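Local coordinates for protein halogenase PltM (Pseudomonas fluorescens, PDB 6BZN) that halogenates phenolic substrates with several halides, probably as a flavin-dependent enzyme that uses FAD in a monooxygenase-like chemistry, at residues A192-S197 with L339-G344; G204-E209 with I324-V329. All coordinates share one frame; numbering follows the deposited sequence.

Interaction 1: A192-S197 with L339-G344; sequences AAAQGS and LPQATG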
loop_
_atom_site.group_PDB
_atom_site.type_symbol
_atom_site.label_atom_id
_atom_site.label_comp_id
_atom_site.label_asym_id
_atom_site.label_seq_id
_atom_site.Cartn_x
_atom_site.Cartn_y
_atom_site.Cartn_z
ATOM N N ALA A 192 -11.176 -1.195 -11.062
ATOM C CA ALA A 192 -10.278 -0.383 -10.252
ATOM C C ALA A 192 -10.953 0.026 -8.946
ATOM O O ALA A 192 -10.522 0.973 -8.292
ATOM C CB ALA A 192 -9.851 0.852 -11.046
ATOM N N ALA A 193 -12.004 -0.685 -8.559
ATOM C CA ALA A 193 -12.690 -0.424 -7.294
ATOM C C ALA A 193 -11.968 -1.173 -6.150
ATOM O O ALA A 193 -10.932 -1.772 -6.346
ATOM C CB ALA A 193 -14.141 -0.851 -7.404
ATOM N N ALA A 194 -12.506 -1.148 -4.943
ATOM C CA ALA A 194 -11.784 -1.747 -3.810
ATOM C C ALA A 194 -12.542 -2.973 -3.315
ATOM O O ALA A 194 -12.744 -3.910 -4.113
ATOM C CB ALA A 194 -11.520 -0.708 -2.723
ATOM N N GLN A 195 -12.980 -2.984 -2.047
ATOM C CA GLN A 195 -13.735 -4.118 -1.524
ATOM C C GLN A 195 -15.101 -4.250 -2.220
ATOM O O GLN A 195 -15.652 -5.349 -2.251
ATOM C CB GLN A 195 -13.888 -4.083 0.016
ATOM C CG GLN A 195 -14.023 -5.492 0.602
ATOM C CD GLN A 195 -14.142 -5.554 2.120
ATOM O OE1 GLN A 195 -13.210 -5.199 2.851
ATOM N NE2 GLN A 195 -15.279 -6.050 2.603
ATOM N N GLY A 196 -15.610 -3.153 -2.803
ATOM C CA GLY A 196 -16.855 -3.171 -3.588
ATOM C C GLY A 196 -16.748 -3.542 -5.066
ATOM O O GLY A 196 -17.656 -3.257 -5.840
ATOM N N SER A 197 -15.652 -4.179 -5.464
ATOM C CA SER A 197 -15.478 -4.694 -6.833
ATOM C C SER A 197 -16.726 -5.470 -7.335
ATOM O O SER A 197 -16.970 -6.590 -6.880
ATOM C CB SER A 197 -14.243 -5.598 -6.873
ATOM O OG SER A 197 -14.197 -6.396 -8.048
ATOM N N LEU A 339 -7.871 -4.958 -10.918
ATOM C CA LEU A 339 -6.682 -4.371 -10.324
ATOM C C LEU A 339 -6.508 -4.882 -8.883
ATOM O O LEU A 339 -7.405 -5.545 -8.334
ATOM C CB LEU A 339 -6.741 -2.846 -10.410
ATOM C CG LEU A 339 -6.509 -2.233 -11.791
ATOM C CD1 LEU A 339 -6.524 -0.717 -11.642
ATOM C CD2 LEU A 339 -5.214 -2.674 -12.448
ATOM N N PRO A 340 -5.339 -4.616 -8.265
ATOM C CA PRO A 340 -5.071 -5.266 -6.969
ATOM C C PRO A 340 -6.085 -5.073 -5.861
ATOM O O PRO A 340 -6.444 -6.062 -5.237
ATOM C CB PRO A 340 -3.711 -4.703 -6.580
ATOM C CG PRO A 340 -3.038 -4.584 -7.906
ATOM C CD PRO A 340 -4.106 -4.029 -8.814
ATOM N N GLN A 341 -6.587 -3.865 -5.624
ATOM C CA GLN A 341 -7.604 -3.689 -4.564
ATOM C C GLN A 341 -8.862 -4.541 -4.771
ATOM O O GLN A 341 -9.453 -5.028 -3.796
ATOM C CB GLN A 341 -8.034 -2.229 -4.426
ATOM C CG GLN A 341 -6.999 -1.313 -3.829
ATOM C CD GLN A 341 -6.817 -1.499 -2.323
ATOM O OE1 GLN A 341 -5.711 -1.790 -1.864
ATOM N NE2 GLN A 341 -7.890 -1.293 -1.548
ATOM N N ALA A 342 -9.272 -4.699 -6.027
ATOM C CA ALA A 342 -10.396 -5.559 -6.364
ATOM C C ALA A 342 -10.065 -7.057 -6.217
ATOM O O ALA A 342 -10.976 -7.871 -6.127
ATOM C CB ALA A 342 -10.878 -5.256 -7.769
ATOM N N THR A 343 -8.776 -7.404 -6.215
ATOM C CA THR A 343 -8.296 -8.788 -6.183
ATOM C C THR A 343 -7.987 -9.282 -4.790
ATOM O O THR A 343 -8.411 -10.378 -4.393
ATOM C CB THR A 343 -6.992 -8.909 -7.013
ATOM O OG1 THR A 343 -7.244 -8.437 -8.336
ATOM C CG2 THR A 343 -6.510 -10.327 -7.095
ATOM N N GLY A 344 -7.206 -8.494 -4.056
ATOM C CA GLY A 344 -6.782 -8.894 -2.736
ATOM C C GLY A 344 -6.279 -7.746 -1.901
ATOM O O GLY A 344 -5.754 -6.775 -2.438
HETATM O O HOH W 1 -9.046 -2.513 -7.867
#
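Ser197 lays its CB against the methyl of Ala342, 3.5 Å from Ala342 CB, closer than carbon atoms usually pack. The side chain turns its hydroxyl anti to the backbone N (chi1 165°), where OG also touches Ala342 CB; its polar partners are Asp191 and, as N-cap of helix 198-203, the backbone N of Ser200. At the other end of the contact Ala192 CB meets one branch of Leu339, CD1, at 3.7 Å; the same leucine side chain also packs on helices 33-44 and 352-374. Gln341 lies against Ala193 and Ala194. Its CB approaches Ala193 O at 3.5 Å, and a bend in the chain (chi2 -74°) brings the amide end back beside the other segment, with NE2 3.9 Å from Ala194 CB. The backbones make no direct hydrogen bond: Ala193 O and Ala342 N are near each other but badly angled. A water joins them instead, accepting from Ala342 N at 2.9 Å and donating to Ala193 O over a short 2.5 Å. Ala194 O begins the type I turn that Ser197 N closes at 3.2 Å. Gly196 in this turn is seen binding FAD in a structure of this protein, and Gln341 contacting separate FAD molecules; none is bound here. The contact joins the loop after strand 188-191 to the short helix 340-343 after strand 336-338, at the C-terminal ends of adjacent parallel strands, consistent with a Rossmann-type FAD-binding fold. Small methyl groups and one bridging water imply an interface set by close backbone approach.

Interaction 2: G204-E209 with I324-V329; sequences GLRTTE and INYRSV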
loop_
_atom_site.group_PDB
_atom_site.type_symbol
_atom_site.label_atom_id
_atom_site.label_comp_id
_atom_site.label_asym_id
_atom_site.label_seq_id
_atom_site.Cartn_x
_atom_site.Cartn_y
_atom_site.Cartn_z
ATOM N N GLY A 204 -17.219 -14.476 -8.819
ATOM C CA GLY A 204 -17.007 -15.512 -7.830
ATOM C C GLY A 204 -15.548 -15.853 -7.594
ATOM O O GLY A 204 -15.221 -17.018 -7.361
ATOM N N LEU A 205 -14.661 -14.855 -7.669
ATOM C CA LEU A 205 -13.223 -15.126 -7.519
ATOM C C LEU A 205 -12.663 -14.860 -6.113
ATOM O O LEU A 205 -11.581 -15.339 -5.804
ATOM C CB LEU A 205 -12.411 -14.348 -8.560
ATOM C CG LEU A 205 -12.898 -14.509 -10.010
ATOM C CD1 LEU A 205 -12.308 -13.443 -10.918
ATOM C CD2 LEU A 205 -12.569 -15.892 -10.506
ATOM N N ARG A 206 -13.389 -14.128 -5.274
ATOM C CA ARG A 206 -12.873 -13.740 -3.961
ATOM C C ARG A 206 -13.080 -14.801 -2.886
ATOM O O ARG A 206 -14.121 -15.471 -2.841
ATOM C CB ARG A 206 -13.499 -12.430 -3.515
ATOM C CG ARG A 206 -12.822 -11.848 -2.297
ATOM C CD ARG A 206 -13.358 -10.483 -1.977
ATOM N NE ARG A 206 -12.954 -9.505 -2.982
ATOM C CZ ARG A 206 -13.237 -8.216 -2.907
ATOM N NH1 ARG A 206 -13.915 -7.755 -1.870
ATOM N NH2 ARG A 206 -12.835 -7.390 -3.876
ATOM N N THR A 207 -12.088 -14.927 -2.007
ATOM C CA THR A 207 -12.150 -15.853 -0.876
ATOM C C THR A 207 -11.250 -15.352 0.250
ATOM O O THR A 207 -10.352 -14.551 0.009
ATOM C CB THR A 207 -11.716 -17.281 -1.292
ATOM O OG1 THR A 207 -11.874 -18.178 -0.197
ATOM C CG2 THR A 207 -10.277 -17.318 -1.731
ATOM N N THR A 208 -11.520 -15.827 1.464
ATOM C CA THR A 208 -10.623 -15.676 2.597
ATOM C C THR A 208 -9.903 -16.984 2.929
ATOM O O THR A 208 -9.077 -17.006 3.846
ATOM C CB THR A 208 -11.370 -15.163 3.838
ATOM O OG1 THR A 208 -12.395 -16.092 4.202
ATOM C CG2 THR A 208 -11.998 -13.797 3.557
ATOM N N GLU A 209 -10.184 -18.057 2.181
ATOM C CA GLU A 209 -9.561 -19.357 2.433
ATOM C C GLU A 209 -8.064 -19.216 2.262
ATOM O O GLU A 209 -7.609 -18.577 1.316
ATOM C CB GLU A 209 -10.085 -20.421 1.451
ATOM C CG GLU A 209 -9.682 -21.867 1.769
ATOM C CD GLU A 209 -8.248 -22.261 1.383
ATOM O OE1 GLU A 209 -7.699 -23.167 2.057
ATOM O OE2 GLU A 209 -7.652 -21.700 0.425
ATOM N N ILE A 324 -10.607 -7.145 7.020
ATOM C CA ILE A 324 -10.062 -6.410 5.893
ATOM C C ILE A 324 -9.322 -7.255 4.864
ATOM O O ILE A 324 -8.961 -6.744 3.800
ATOM C CB ILE A 324 -9.198 -5.229 6.383
ATOM C CG1 ILE A 324 -7.907 -5.705 7.036
ATOM C CG2 ILE A 324 -10.003 -4.354 7.332
ATOM C CD1 ILE A 324 -7.070 -4.587 7.612
ATOM N N ASN A 325 -9.148 -8.547 5.132
ATOM C CA ASN A 325 -8.274 -9.405 4.343
ATOM C C ASN A 325 -9.062 -10.252 3.354
ATOM O O ASN A 325 -10.048 -10.857 3.729
ATOM C CB ASN A 325 -7.474 -10.361 5.234
ATOM C CG ASN A 325 -7.360 -9.873 6.661
ATOM O OD1 ASN A 325 -8.216 -10.188 7.499
ATOM N ND2 ASN A 325 -6.338 -9.069 6.946
ATOM N N TYR A 326 -8.573 -10.329 2.125
ATOM C CA TYR A 326 -9.168 -11.204 1.108
ATOM C C TYR A 326 -8.168 -11.409 0.000
ATOM O O TYR A 326 -7.221 -10.629 -0.134
ATOM C CB TYR A 326 -10.478 -10.625 0.581
ATOM C CG TYR A 326 -10.384 -9.214 0.050
ATOM C CD1 TYR A 326 -10.057 -8.968 -1.279
ATOM C CD2 TYR A 326 -10.622 -8.133 0.872
ATOM C CE1 TYR A 326 -9.961 -7.668 -1.772
ATOM C CE2 TYR A 326 -10.517 -6.829 0.394
ATOM C CZ TYR A 326 -10.196 -6.603 -0.928
ATOM O OH TYR A 326 -10.098 -5.311 -1.385
ATOM N N ARG A 327 -8.360 -12.478 -0.758
ATOM C CA ARG A 327 -7.571 -12.756 -1.943
ATOM C C ARG A 327 -8.514 -13.268 -3.025
ATOM O O ARG A 327 -9.716 -13.417 -2.784
ATOM C CB ARG A 327 -6.471 -13.773 -1.641
ATOM C CG ARG A 327 -6.958 -15.152 -1.254
ATOM C CD ARG A 327 -5.814 -16.150 -1.091
ATOM N NE ARG A 327 -6.413 -17.479 -0.931
ATOM C CZ ARG A 327 -6.641 -18.363 -1.902
ATOM N NH1 ARG A 327 -6.292 -18.144 -3.173
ATOM N NH2 ARG A 327 -7.222 -19.508 -1.587
ATOM N N SER A 328 -7.969 -13.497 -4.214
ATOM C CA SER A 328 -8.741 -14.044 -5.332
ATOM C C SER A 328 -8.010 -15.191 -5.993
ATOM O O SER A 328 -6.781 -15.230 -6.028
ATOM C CB SER A 328 -9.037 -12.971 -6.371
ATOM O OG SER A 328 -9.816 -11.915 -5.837
ATOM N N VAL A 329 -8.784 -16.127 -6.525
ATOM C CA VAL A 329 -8.218 -17.309 -7.169
ATOM C C VAL A 329 -7.720 -17.012 -8.598
ATOM O O VAL A 329 -6.833 -17.703 -9.107
ATOM C CB VAL A 329 -9.206 -18.507 -7.149
ATOM C CG1 VAL A 329 -9.602 -18.850 -5.724
ATOM C CG2 VAL A 329 -10.458 -18.239 -7.974
HETATM O O HOH W 2 -11.781 -10.412 -5.835
#
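Arg327 grips Glu209 O side-on, NE and NH2 both donating, NE at 2.8 Å and nearly along the C=O axis. NH2 also makes a salt bridge to Glu209 OE2 at 3.0 Å, weak as a hydrogen bond, with the carboxylate turned 82° from the guanidinium plane. With an alanine here, Glu209 O would probably lose both side-chain donors and the carboxylate its cationic mate. Between the backbones, Thr207 N donates to Arg327 O at 2.9 Å and Arg327 N returns a bond to Thr207 O; Val329 N reaches Leu205 O. Thr207 lays CG2 over one face of the Arg327 guanidinium, and its OG1 accepts from Glu209 N in an ST turn. On the other face, Arg206 bends at chi3 (-69°) and lies flat on Tyr326 in a cation-pi stack, CZ 3.9 Å from the ring centroid and planes 18° apart. Arg206 NH2 bonds Ala342 O and NH1 Gln195 O; Tyr326 OH bonds Gln341 O, and Ser328 OG Thr343 O. Water 2 bridges Arg206 NE and Ser328 OG. Leu205 CD2 packs on Val329 CG2 at 4.0 Å. The whole is a short two-stranded antiparallel pairing; just before its second strand stands Tyr326, seen binding FAD in a structure of this protein.

How the interactions relate
Both contacts are partly buried, but interaction 1 lies nearer the centre of the chain, its own centre about 13 Å away against about 18 Å for interaction 2, which has more exposed residues. The centres of the two contacts are about 11 Å apart and they touch directly: side chains of Arg206, Tyr326 and Ser328 in interaction 2 bond backbone oxygens of both segments of interaction 1. Helix 198-203 connects 192-197 to 204-209 along the chain, and strand 336-338 leads into 339-344. Interaction 1 relies on methyl contacts and a water; interaction 2 on paired strands, charge and an aromatic stack, burying 505 rather than 276 Å².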